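PDB 6FOP: glycoside hydrolase family 81 from Clostridium thermocellum, which probably hydrolyses beta-1,3-glucans such as laminarin, as a glucanase that serves polysaccharide breakdown by the bacterial cellulosome. Local coordinates for residues T283-M288 with H476-G481; V531-Y534 with L538-D541; N550-S553 with K559-H562; H562-N567 with H574-L579. All blocks are in the same frame, centred on the assembly; numbering follows the deposited sequence.

Contact 1. Residues T283-M288 with H476-G481; sequences TLRGIM and HSWASG
A type I beta turn from Thr-283 to Gly-286, which closes the tight hairpin between strands 280-283 and 286-292, carries Arg-285 toward His-476 and Trp-478. The turn is held by backbone hydrogen bonds in both directions between Thr-283 and Gly-286. The hydroxyl of Thr-283 adds a third, since OG1 lies 2.7 Å from Gly-286 O, so that this carbonyl is gripped by both the backbone N and the side chain of one residue. From this base the Arg-285 chain bends at chi2 (-79°) and then runs out to its guanidinium. NH2 meets Trp-478 CH2, the far end of the indole, at 3.7 Å. The two groups approach from opposite directions and meet at their edges with planes 55° apart, so the arginine does not lie over the indole. One face of the indole is instead approached by the imidazole of His-476, whose CE1 stands 3.3 Å above its plane, offset toward the rim. The imidazole is steadied by His-476 ND1, which donates to Ser-477 O at 2.7 Å. Glu-474 OE1 forms a salt bridge with Arg-285 NH2 and a hydrogen bond with His-476 NE2, and probably offsets positive charge at this buried spot. Asp-471 OD2 accepts from Trp-478 NE1, and a calcium ion lies about 6 Å from the Trp-478 side chain. Strand 476-477 pairs with strand 470-471. The end of helix 514-534 packs alongside: Tyr-534 touches Arg-285, and Ala-530 and Glu-527 touch His-476.

Contact 2. Residues V531-Y534 with L538-D541; sequences VCNY and LYKD. With MG (magnesium ion), chain B.
Cys-532, in the last turn of helix 514-534, is where the chain touches Leu-538 after leaving the helix, in the helical C-terminal region that forms an (alpha/alpha)6 barrel in family 81 enzymes. Its carbonyl reaches past the end of the helix: Cys-532 O accepts from Leu-538 N at 2.8 Å, with a nearly straight N-H...O angle of 173° and the donor almost in line with the C=O bond. The two side chains also touch: Cys-532 SG lies 3.7 Å from Leu-538 CD1, and the same methyl also rests on the cysteine CB, while helix 592-606 lends Tyr-594 to the leucine. Asn-533 follows, its CG placed beside the backbone N (chi1 -73°), which sends the amide past the helix toward the loop. There Asn-533 OD1 comes 4.0 Å from Tyr-539 CD2, with the amide and phenol planes only 18° apart. Water 1 joins the pair, donating to Asn-533 OD1 and accepting from Tyr-539 N at 3.0 Å. The carbonyl oxygen also receives Arg-269 NH2, and ND2 turns back to Glu-529 O in its own helix, so both ends of the amide are fixed. Through NH1 the same Arg-269 makes a salt bridge to Asp-541, tying the loop to the helix end a second time. The Tyr-534 ring has Asn-533 CB over the centre of one face, and its OH is hydrogen-bonded to His-266. At Lys-540, whose phi is positive, the carbonyl takes part in a metal site: Lys-540 O binds a magnesium ion at 2.5 Å, together with waters 2, 3 and 4.

Contact 3. Residues N550-S553 with K559-H562; sequences NYAS and KYCH. With NI (nickel (II) ion), chain C.
Tyr-551 and His-562 both hold CG opposite the backbone N (chi1 162° and -168°), and these torsions extend the two side chains until they cross at about a right angle. Tyr-551 CD2 touches His-562 CD2 at 3.9 Å; with the ring planes 79° apart and the contact oblique, the pair is not a stack. The backbone of the tyrosine takes part too, since Tyr-551 O sits at the imidazole edge, close to its plane and 3.5 Å from His-562 CD2. His-549 stacks on the imidazole, whose NE2 binds the nickel ion at 2.1 Å. Segment 550-553 leads into strand 554-556, which forms a hairpin with strand 559-561; these are the middle two strands of a four-stranded antiparallel sheet. At the open end of the hairpin Ser-553 N donates to Cys-561 O, at 2.9 Å but bent and therefore weak. Ser-553 OG also approaches this carbonyl, at 3.3 Å, though its hydrogen bond is with Glu-563 O. Ala-552 CB rests 4.1 Å from Tyr-560 CD1. The phenol of Tyr-551 is anchored by Lys-573 O and Asn-577 ND2, and that of Tyr-560 by Ser-544 N.

Contact 4. Residues H562-N567 with H574-L579; sequences HEIWWN and HGINFL. With NI (nickel (II) ion), chain C.
Ile-576 packs against Ile-564 and Trp-566, and its side chain can be traced outward from CB, which points at the 562-567 loop. One branch, CG2, lies beside the backbone N and touches Trp-566 CH2, the outer corner of the indole, at 3.6 Å. The other, CG1, falls between the backbone N and the carbonyl carbon (chi1 63°) and runs toward Ile-564, with Ile-576 CG1 at 4.0 Å from Ile-564 CG2. At the tip, Ile-576 CD1 closes to 3.7 Å on the same Ile-564 CG2. Ile-564 in turn lays its own CD1 over the centre of the Trp-566 ring, 3.6 Å above the plane, so that the three side chains interlock. Trp-566 NE1 is held by Glu-572. Two residues before the isoleucine, His-574 meets His-562 rim to rim, with ring planes 72° apart. Their NE2 atoms are 3.5 Å apart without a hydrogen bond, because both are directed at the nickel ion; His-574 NE2 binds it at 2.1 Å. Asn-598 OD1 holds His-574 ND1, a second-shell bond that fixes the rotation of this ring. Glu-601 and Glu-605, one turn apart on helix 592-606, complete a four-residue set of two histidines and two glutamates, a mixed imidazole-carboxylate environment typical of sites that take up divalent transition metals.

How the contacts relate
Contact 1 closes by far the longest loop: the hairpin at 283-288 meets 476-481 across 187 residues, about half of them helical, tying the small sheet of strands 260-263, 280-283 and 286-292 to the C-terminal region. Contacts 2, 3 and 4 follow one after another as short local closures, and none is nested in or crosses another. Contact 2 turns the chain out of helix 514-534, contact 3 brackets a hairpin, and contact 4 leads from that hairpin into helix 570-575, with His-562 and the nickel ion common to contacts 3 and 4. Contact 1 leans on contact 2 through Tyr-534 and on contact 3 through Leu-284, which packs against Lys-559 and Tyr-560.

Contact 1. Residues T283-M288 with H476-G481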
loop_
_atom_site.group_PDB
_atom_site.type_symbol
_atom_site.label_atom_id
_atom_site.label_comp_id
_atom_site.label_asym_id
_atom_site.label_seq_id
_atom_site.Cartn_x
_atom_site.Cartn_y
_atom_site.Cartn_z
ATOM N N THR A 283 -8.728 -11.863 13.063
ATOM C CA THR A 283 -8.426 -11.942 11.645
ATOM C C THR A 283 -6.941 -12.132 11.409
ATOM O O THR A 283 -6.116 -12.059 12.315
ATOM C CB THR A 283 -8.862 -10.654 10.901
ATOM O OG1 THR A 283 -7.878 -9.612 11.078
ATOM C CG2 THR A 283 -10.242 -10.172 11.339
ATOM N N LEU A 284 -6.607 -12.381 10.152
ATOM C CA LEU A 284 -5.219 -12.538 9.760
ATOM C C LEU A 284 -4.392 -11.296 10.088
ATOM O O LEU A 284 -3.181 -11.427 10.366
ATOM C CB LEU A 284 -5.148 -12.806 8.262
ATOM C CG LEU A 284 -3.778 -13.137 7.706
ATOM C CD1 LEU A 284 -3.281 -14.476 8.235
ATOM C CD2 LEU A 284 -3.834 -13.155 6.205
ATOM N N ARG A 285 -5.032 -10.127 10.082
ATOM C CA ARG A 285 -4.385 -8.836 10.377
ATOM C C ARG A 285 -4.367 -8.490 11.862
ATOM O O ARG A 285 -4.017 -7.381 12.244
ATOM C CB ARG A 285 -5.063 -7.708 9.576
ATOM C CG ARG A 285 -4.895 -7.803 8.071
ATOM C CD ARG A 285 -3.534 -7.304 7.576
ATOM N NE ARG A 285 -3.511 -7.387 6.121
ATOM C CZ ARG A 285 -3.332 -8.495 5.407
ATOM N NH1 ARG A 285 -2.897 -9.642 5.968
ATOM N NH2 ARG A 285 -3.568 -8.476 4.106
ATOM N N GLY A 286 -4.707 -9.449 12.718
ATOM C CA GLY A 286 -4.870 -9.168 14.135
ATOM C C GLY A 286 -6.328 -8.988 14.504
ATOM O O GLY A 286 -7.251 -9.315 13.733
ATOM N N ILE A 287 -6.547 -8.409 15.672
ATOM C CA ILE A 287 -7.891 -8.155 16.136
ATOM C C ILE A 287 -8.425 -6.933 15.393
ATOM O O ILE A 287 -7.763 -5.883 15.350
ATOM C CB ILE A 287 -7.907 -7.857 17.645
ATOM C CG1 ILE A 287 -7.435 -9.075 18.435
ATOM C CG2 ILE A 287 -9.263 -7.365 18.118
ATOM C CD1 ILE A 287 -8.256 -10.322 18.288
ATOM N N MET A 288 -9.604 -7.085 14.791
ATOM C CA MET A 288 -10.370 -5.958 14.267
ATOM C C MET A 288 -11.352 -5.537 15.334
ATOM O O MET A 288 -12.131 -6.359 15.814
ATOM C CB MET A 288 -11.095 -6.284 12.953
ATOM C CG MET A 288 -10.142 -6.477 11.793
ATOM S SD MET A 288 -10.939 -6.772 10.206
ATOM C CE MET A 288 -11.129 -5.097 9.570
ATOM N N HIS A 476 -1.727 0.015 3.088
ATOM C CA HIS A 476 -0.498 -0.312 2.410
ATOM C C HIS A 476 -0.794 -0.555 0.946
ATOM O O HIS A 476 -1.978 -0.616 0.549
ATOM C CB HIS A 476 0.189 -1.543 3.032
ATOM C CG HIS A 476 -0.599 -2.797 2.862
ATOM N ND1 HIS A 476 -0.572 -3.541 1.698
ATOM C CD2 HIS A 476 -1.520 -3.378 3.668
ATOM C CE1 HIS A 476 -1.459 -4.521 1.797
ATOM N NE2 HIS A 476 -2.016 -4.460 2.990
ATOM N N SER A 477 0.237 -0.800 0.165
ATOM C CA SER A 477 0.127 -1.040 -1.236
ATOM C C SER A 477 0.057 -2.502 -1.624
ATOM O O SER A 477 0.367 -3.402 -0.811
ATOM C CB SER A 477 1.247 -0.309 -1.953
ATOM O OG SER A 477 1.192 1.078 -1.695
ATOM N N TRP A 478 -0.341 -2.725 -2.874
ATOM C CA TRP A 478 -0.467 -4.048 -3.438
ATOM C C TRP A 478 0.298 -4.136 -4.758
ATOM O O TRP A 478 0.231 -3.231 -5.614
ATOM C CB TRP A 478 -1.915 -4.387 -3.717
ATOM C CG TRP A 478 -2.808 -4.588 -2.527
ATOM C CD1 TRP A 478 -3.933 -3.870 -2.248
ATOM C CD2 TRP A 478 -2.744 -5.613 -1.531
ATOM N NE1 TRP A 478 -4.559 -4.350 -1.129
ATOM C CE2 TRP A 478 -3.857 -5.424 -0.670
ATOM C CE3 TRP A 478 -1.840 -6.636 -1.236
ATOM C CZ2 TRP A 478 -4.128 -6.270 0.382
ATOM C CZ3 TRP A 478 -2.114 -7.483 -0.183
ATOM C CH2 TRP A 478 -3.245 -7.270 0.634
ATOM N N ALA A 479 1.013 -5.244 -4.910
ATOM C CA ALA A 479 1.873 -5.458 -6.067
ATOM C C ALA A 479 1.186 -6.038 -7.283
ATOM O O ALA A 479 1.508 -5.655 -8.408
ATOM C CB ALA A 479 3.053 -6.322 -5.682
ATOM N N SER A 480 0.244 -6.976 -7.081
ATOM C CA SER A 480 -0.342 -7.697 -8.228
ATOM C C SER A 480 -1.416 -6.850 -8.887
ATOM O O SER A 480 -2.313 -6.373 -8.212
ATOM C CB SER A 480 -0.954 -9.014 -7.764
ATOM O OG SER A 480 -1.542 -9.719 -8.837
ATOM N N GLY A 481 -1.362 -6.711 -10.211
ATOM C CA GLY A 481 -2.441 -6.022 -10.912
ATOM C C GLY A 481 -3.797 -6.701 -10.789
ATOM O O GLY A 481 -4.826 -6.021 -10.737
#

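Contact 2. Residues V531-Y534 with L538-D541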
loop_
_atom_site.group_PDB
_atom_site.type_symbol
_atom_site.label_atom_id
_atom_site.label_comp_id
_atom_site.label_asym_id
_atom_site.label_seq_id
_atom_site.Cartn_x
_atom_site.Cartn_y
_atom_site.Cartn_z
ATOM N N VAL A 531 3.210 -0.933 7.859
ATOM C CA VAL A 531 4.435 -1.714 7.874
ATOM C C VAL A 531 4.843 -2.094 9.285
ATOM O O VAL A 531 5.209 -3.247 9.558
ATOM C CB VAL A 531 5.545 -0.961 7.118
ATOM C CG1 VAL A 531 6.906 -1.565 7.388
ATOM C CG2 VAL A 531 5.257 -1.019 5.649
ATOM N N CYS A 532 4.745 -1.133 10.196
ATOM C CA CYS A 532 5.096 -1.385 11.574
ATOM C C CYS A 532 4.242 -2.482 12.235
ATOM O O CYS A 532 4.667 -3.095 13.205
ATOM C CB CYS A 532 5.071 -0.100 12.370
ATOM S SG CYS A 532 6.381 1.043 11.922
ATOM N N ASN A 533 3.038 -2.698 11.708
ATOM C CA ASN A 533 2.181 -3.782 12.145
ATOM C C ASN A 533 2.343 -5.085 11.374
ATOM O O ASN A 533 2.670 -6.123 11.987
ATOM C CB ASN A 533 0.718 -3.311 12.097
ATOM C CG ASN A 533 0.416 -2.353 13.214
ATOM O OD1 ASN A 533 0.227 -2.761 14.361
ATOM N ND2 ASN A 533 0.363 -1.083 12.898
ATOM N N TYR A 534 2.107 -5.064 10.068
ATOM C CA TYR A 534 1.889 -6.311 9.309
ATOM C C TYR A 534 3.180 -6.923 8.785
ATOM O O TYR A 534 3.210 -8.092 8.468
ATOM C CB TYR A 534 0.828 -6.117 8.201
ATOM C CG TYR A 534 -0.384 -5.384 8.744
ATOM C CD1 TYR A 534 -1.105 -5.882 9.833
ATOM C CD2 TYR A 534 -0.758 -4.164 8.230
ATOM C CE1 TYR A 534 -2.151 -5.173 10.392
ATOM C CE2 TYR A 534 -1.789 -3.433 8.763
ATOM C CZ TYR A 534 -2.496 -3.933 9.853
ATOM O OH TYR A 534 -3.528 -3.196 10.407
ATOM N N LEU A 538 5.765 -4.536 15.395
ATOM C CA LEU A 538 6.504 -3.879 16.477
ATOM C C LEU A 538 5.836 -3.982 17.834
ATOM O O LEU A 538 6.510 -4.021 18.854
ATOM C CB LEU A 538 6.774 -2.409 16.148
ATOM C CG LEU A 538 7.620 -2.078 14.931
ATOM C CD1 LEU A 538 7.876 -0.584 14.916
ATOM C CD2 LEU A 538 8.935 -2.828 14.961
ATOM N N TYR A 539 4.505 -4.029 17.833
ATOM C CA TYR A 539 3.746 -4.051 19.094
ATOM C C TYR A 539 3.543 -5.492 19.621
ATOM O O TYR A 539 2.962 -5.685 20.681
ATOM C CB TYR A 539 2.416 -3.321 18.900
ATOM C CG TYR A 539 2.610 -1.868 18.557
ATOM C CD1 TYR A 539 2.777 -0.910 19.558
ATOM C CD2 TYR A 539 2.675 -1.451 17.235
ATOM C CE1 TYR A 539 2.987 0.426 19.237
ATOM C CE2 TYR A 539 2.906 -0.122 16.907
ATOM C CZ TYR A 539 3.038 0.808 17.903
ATOM O OH TYR A 539 3.259 2.122 17.539
ATOM N N LYS A 540 4.002 -6.478 18.850
ATOM C CA LYS A 540 4.043 -7.873 19.264
ATOM C C LYS A 540 2.650 -8.439 19.546
ATOM O O LYS A 540 2.496 -9.306 20.393
ATOM C CB LYS A 540 4.985 -8.070 20.470
ATOM C CG LYS A 540 6.375 -7.463 20.318
ATOM C CD LYS A 540 7.163 -8.168 19.250
ATOM C CE LYS A 540 8.585 -7.613 19.130
ATOM N NZ LYS A 540 9.369 -8.418 18.139
ATOM N N ASP A 541 1.656 -7.957 18.813
ATOM C CA ASP A 541 0.275 -8.424 18.972
ATOM C C ASP A 541 -0.452 -8.767 17.681
ATOM O O ASP A 541 -1.632 -9.065 17.718
ATOM C CB ASP A 541 -0.547 -7.438 19.813
ATOM C CG ASP A 541 -0.677 -6.071 19.190
ATOM O OD1 ASP A 541 -0.197 -5.858 18.058
ATOM O OD2 ASP A 541 -1.262 -5.194 19.860
HETATM MG MG MG B . 3.187 -11.706 20.204
HETATM O O HOH W 1 2.413 -4.571 15.763
HETATM O O HOH W 2 2.598 -11.195 18.006
HETATM O O HOH W 3 5.304 -11.444 19.206
HETATM O O HOH W 4 4.217 -11.307 22.042
#

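Contact 3. Residues N550-S553 with K559-H562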
loop_
_atom_site.group_PDB
_atom_site.type_symbol
_atom_site.label_atom_id
_atom_site.label_comp_id
_atom_site.label_asym_id
_atom_site.label_seq_id
_atom_site.Cartn_x
_atom_site.Cartn_y
_atom_site.Cartn_z
ATOM N N ASN A 550 9.756 -12.937 13.822
ATOM C CA ASN A 550 9.414 -11.588 14.252
ATOM C C ASN A 550 9.180 -10.603 13.094
ATOM O O ASN A 550 9.051 -9.406 13.309
ATOM C CB ASN A 550 10.449 -11.048 15.248
ATOM C CG ASN A 550 11.818 -10.775 14.622
ATOM O OD1 ASN A 550 11.973 -10.599 13.409
ATOM N ND2 ASN A 550 12.845 -10.822 15.471
ATOM N N TYR A 551 9.094 -11.155 11.887
ATOM C CA TYR A 551 9.087 -10.418 10.637
ATOM C C TYR A 551 8.348 -11.265 9.618
ATOM O O TYR A 551 8.546 -12.475 9.591
ATOM C CB TYR A 551 10.535 -10.210 10.188
ATOM C CG TYR A 551 10.731 -9.843 8.722
ATOM C CD1 TYR A 551 10.179 -8.656 8.197
ATOM C CD2 TYR A 551 11.438 -10.664 7.869
ATOM C CE1 TYR A 551 10.358 -8.315 6.872
ATOM C CE2 TYR A 551 11.619 -10.332 6.547
ATOM C CZ TYR A 551 11.093 -9.138 6.051
ATOM O OH TYR A 551 11.311 -8.791 4.752
ATOM N N ALA A 552 7.505 -10.616 8.818
ATOM C CA ALA A 552 6.908 -11.230 7.632
ATOM C C ALA A 552 7.439 -10.496 6.412
ATOM O O ALA A 552 7.325 -9.270 6.325
ATOM C CB ALA A 552 5.382 -11.150 7.662
ATOM N N SER A 553 7.989 -11.244 5.463
ATOM C CA SER A 553 8.499 -10.654 4.218
ATOM C C SER A 553 7.439 -10.443 3.147
ATOM O O SER A 553 7.616 -9.568 2.298
ATOM C CB SER A 553 9.663 -11.488 3.682
ATOM O OG SER A 553 9.338 -12.853 3.627
ATOM N N LYS A 559 -2.740 -14.896 3.687
ATOM C CA LYS A 559 -1.646 -15.429 4.516
ATOM C C LYS A 559 -0.614 -14.341 4.717
ATOM O O LYS A 559 -0.641 -13.312 4.049
ATOM C CB LYS A 559 -0.996 -16.653 3.884
ATOM C CG LYS A 559 -0.161 -16.385 2.639
ATOM C CD LYS A 559 0.543 -17.642 2.192
ATOM C CE LYS A 559 1.378 -17.412 0.945
ATOM N NZ LYS A 559 2.015 -18.686 0.505
ATOM N N TYR A 560 0.320 -14.592 5.622
ATOM C CA TYR A 560 1.581 -13.848 5.619
ATOM C C TYR A 560 2.665 -14.850 5.855
ATOM O O TYR A 560 2.431 -15.912 6.418
ATOM C CB TYR A 560 1.628 -12.712 6.639
ATOM C CG TYR A 560 1.291 -13.064 8.058
ATOM C CD1 TYR A 560 2.272 -13.545 8.924
ATOM C CD2 TYR A 560 -0.020 -12.939 8.528
ATOM C CE1 TYR A 560 1.949 -13.884 10.240
ATOM C CE2 TYR A 560 -0.350 -13.238 9.835
ATOM C CZ TYR A 560 0.615 -13.731 10.692
ATOM O OH TYR A 560 0.269 -14.038 12.001
ATOM N N CYS A 561 3.865 -14.538 5.387
ATOM C CA CYS A 561 4.921 -15.533 5.448
ATOM C C CYS A 561 6.307 -14.929 5.387
ATOM O O CYS A 561 6.484 -13.742 5.134
ATOM C CB CYS A 561 4.752 -16.537 4.322
ATOM S SG CYS A 561 4.914 -15.793 2.692
ATOM N N HIS A 562 7.277 -15.783 5.669
ATOM C CA HIS A 562 8.705 -15.463 5.702
ATOM C C HIS A 562 9.379 -16.095 4.468
ATOM O O HIS A 562 10.378 -16.811 4.573
ATOM C CB HIS A 562 9.249 -15.982 7.017
ATOM C CG HIS A 562 10.628 -15.522 7.374
ATOM N ND1 HIS A 562 11.773 -16.167 6.949
ATOM C CD2 HIS A 562 11.036 -14.565 8.231
ATOM C CE1 HIS A 562 12.831 -15.599 7.500
ATOM N NE2 HIS A 562 12.411 -14.645 8.306
HETATM NI NI NI C . 13.701 -13.840 9.718
#

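Contact 4. Residues H562-N567 with H574-L579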
loop_
_atom_site.group_PDB
_atom_site.type_symbol
_atom_site.label_atom_id
_atom_site.label_comp_id
_atom_site.label_asym_id
_atom_site.label_seq_id
_atom_site.Cartn_x
_atom_site.Cartn_y
_atom_site.Cartn_z
ATOM N N HIS A 562 7.277 -15.783 5.669
ATOM C CA HIS A 562 8.705 -15.463 5.702
ATOM C C HIS A 562 9.379 -16.095 4.468
ATOM O O HIS A 562 10.378 -16.811 4.573
ATOM C CB HIS A 562 9.249 -15.982 7.017
ATOM C CG HIS A 562 10.628 -15.522 7.374
ATOM N ND1 HIS A 562 11.773 -16.167 6.949
ATOM C CD2 HIS A 562 11.036 -14.565 8.231
ATOM C CE1 HIS A 562 12.831 -15.599 7.500
ATOM N NE2 HIS A 562 12.411 -14.645 8.306
ATOM N N GLU A 563 8.801 -15.793 3.316
ATOM C CA GLU A 563 9.257 -16.270 2.005
ATOM C C GLU A 563 9.410 -15.098 1.059
ATOM O O GLU A 563 8.779 -14.054 1.247
ATOM C CB GLU A 563 8.276 -17.298 1.420
ATOM C CG GLU A 563 8.088 -18.525 2.276
ATOM C CD GLU A 563 7.124 -19.534 1.690
ATOM O OE1 GLU A 563 6.028 -19.144 1.257
ATOM O OE2 GLU A 563 7.464 -20.729 1.683
ATOM N N ILE A 564 10.204 -15.303 0.006
ATOM C CA ILE A 564 10.343 -14.341 -1.083
ATOM C C ILE A 564 10.256 -15.056 -2.412
ATOM O O ILE A 564 10.193 -16.291 -2.455
ATOM C CB ILE A 564 11.646 -13.490 -0.968
ATOM C CG1 ILE A 564 12.916 -14.373 -0.987
ATOM C CG2 ILE A 564 11.583 -12.617 0.270
ATOM C CD1 ILE A 564 14.223 -13.595 -1.041
ATOM N N TRP A 565 10.268 -14.293 -3.507
ATOM C CA TRP A 565 10.018 -14.904 -4.810
ATOM C C TRP A 565 11.135 -15.714 -5.413
ATOM O O TRP A 565 10.922 -16.415 -6.405
ATOM C CB TRP A 565 9.548 -13.856 -5.817
ATOM C CG TRP A 565 8.167 -13.312 -5.644
ATOM C CD1 TRP A 565 7.825 -11.993 -5.494
ATOM C CD2 TRP A 565 6.936 -14.045 -5.691
ATOM N NE1 TRP A 565 6.447 -11.865 -5.459
ATOM C CE2 TRP A 565 5.888 -13.112 -5.559
ATOM C CE3 TRP A 565 6.620 -15.404 -5.810
ATOM C CZ2 TRP A 565 4.530 -13.497 -5.549
ATOM C CZ3 TRP A 565 5.284 -15.791 -5.820
ATOM C CH2 TRP A 565 4.253 -14.841 -5.676
ATOM N N TRP A 566 12.336 -15.610 -4.854
ATOM C CA TRP A 566 13.475 -16.400 -5.314
ATOM C C TRP A 566 14.116 -17.120 -4.140
ATOM O O TRP A 566 13.813 -16.840 -2.979
ATOM C CB TRP A 566 14.457 -15.516 -6.080
ATOM C CG TRP A 566 15.271 -14.561 -5.252
ATOM C CD1 TRP A 566 16.520 -14.769 -4.773
ATOM C CD2 TRP A 566 14.896 -13.249 -4.824
ATOM N NE1 TRP A 566 16.965 -13.668 -4.076
ATOM C CE2 TRP A 566 15.992 -12.713 -4.100
ATOM C CE3 TRP A 566 13.764 -12.443 -5.025
ATOM C CZ2 TRP A 566 15.972 -11.440 -3.542
ATOM C CZ3 TRP A 566 13.751 -11.156 -4.459
ATOM C CH2 TRP A 566 14.858 -10.671 -3.750
ATOM N N ASN A 567 15.032 -18.031 -4.448
ATOM C CA ASN A 567 15.689 -18.840 -3.440
ATOM C C ASN A 567 16.883 -18.076 -2.869
ATOM O O ASN A 567 18.028 -18.394 -3.131
ATOM C CB ASN A 567 16.104 -20.180 -4.036
ATOM C CG ASN A 567 16.642 -21.141 -2.998
ATOM O OD1 ASN A 567 16.461 -20.962 -1.791
ATOM N ND2 ASN A 567 17.291 -22.176 -3.464
ATOM N N HIS A 574 15.031 -10.652 4.716
ATOM C CA HIS A 574 14.883 -9.468 5.573
ATOM C C HIS A 574 15.111 -8.158 4.782
ATOM O O HIS A 574 14.361 -7.185 4.943
ATOM C CB HIS A 574 15.855 -9.583 6.755
ATOM C CG HIS A 574 15.346 -10.463 7.849
ATOM N ND1 HIS A 574 15.068 -9.997 9.106
ATOM C CD2 HIS A 574 14.997 -11.764 7.849
ATOM C CE1 HIS A 574 14.594 -10.971 9.846
ATOM N NE2 HIS A 574 14.549 -12.056 9.109
ATOM N N GLY A 575 16.125 -8.163 3.908
ATOM C CA GLY A 575 16.540 -6.944 3.225
ATOM C C GLY A 575 15.539 -6.385 2.230
ATOM O O GLY A 575 15.578 -5.172 1.937
ATOM N N ILE A 576 14.655 -7.231 1.672
ATOM C CA ILE A 576 13.687 -6.706 0.714
ATOM C C ILE A 576 12.707 -5.729 1.337
ATOM O O ILE A 576 12.014 -5.055 0.595
ATOM C CB ILE A 576 12.893 -7.794 -0.054
ATOM C CG1 ILE A 576 12.017 -8.663 0.883
ATOM C CG2 ILE A 576 13.819 -8.658 -0.919
ATOM C CD1 ILE A 576 10.688 -9.034 0.269
ATOM N N ASN A 577 12.596 -5.678 2.671
ATOM C CA ASN A 577 11.760 -4.680 3.326
ATOM C C ASN A 577 12.528 -3.513 3.903
ATOM O O ASN A 577 11.990 -2.705 4.637
ATOM C CB ASN A 577 10.790 -5.342 4.323
ATOM C CG ASN A 577 9.530 -5.766 3.628
ATOM O OD1 ASN A 577 8.705 -4.916 3.280
ATOM N ND2 ASN A 577 9.425 -7.056 3.296
ATOM N N PHE A 578 13.821 -3.467 3.577
ATOM C CA PHE A 578 14.633 -2.292 3.874
ATOM C C PHE A 578 14.935 -1.491 2.616
ATOM O O PHE A 578 14.828 -0.251 2.626
ATOM C CB PHE A 578 15.969 -2.677 4.541
ATOM C CG PHE A 578 15.861 -3.642 5.713
ATOM C CD1 PHE A 578 14.731 -3.742 6.504
ATOM C CD2 PHE A 578 16.942 -4.444 6.036
ATOM C CE1 PHE A 578 14.675 -4.651 7.543
ATOM C CE2 PHE A 578 16.890 -5.362 7.069
ATOM C CZ PHE A 578 15.746 -5.461 7.842
ATOM N N LEU A 579 15.345 -2.165 1.544
ATOM C CA LEU A 579 15.843 -1.440 0.374
ATOM C C LEU A 579 14.688 -0.912 -0.493
ATOM O O LEU A 579 13.608 -1.538 -0.575
ATOM C CB LEU A 579 16.832 -2.305 -0.402
ATOM C CG LEU A 579 16.284 -3.400 -1.302
ATOM C CD1 LEU A 579 15.853 -2.856 -2.674
ATOM C CD2 LEU A 579 17.351 -4.478 -1.481
HETATM NI NI NI C . 13.701 -13.840 9.718
#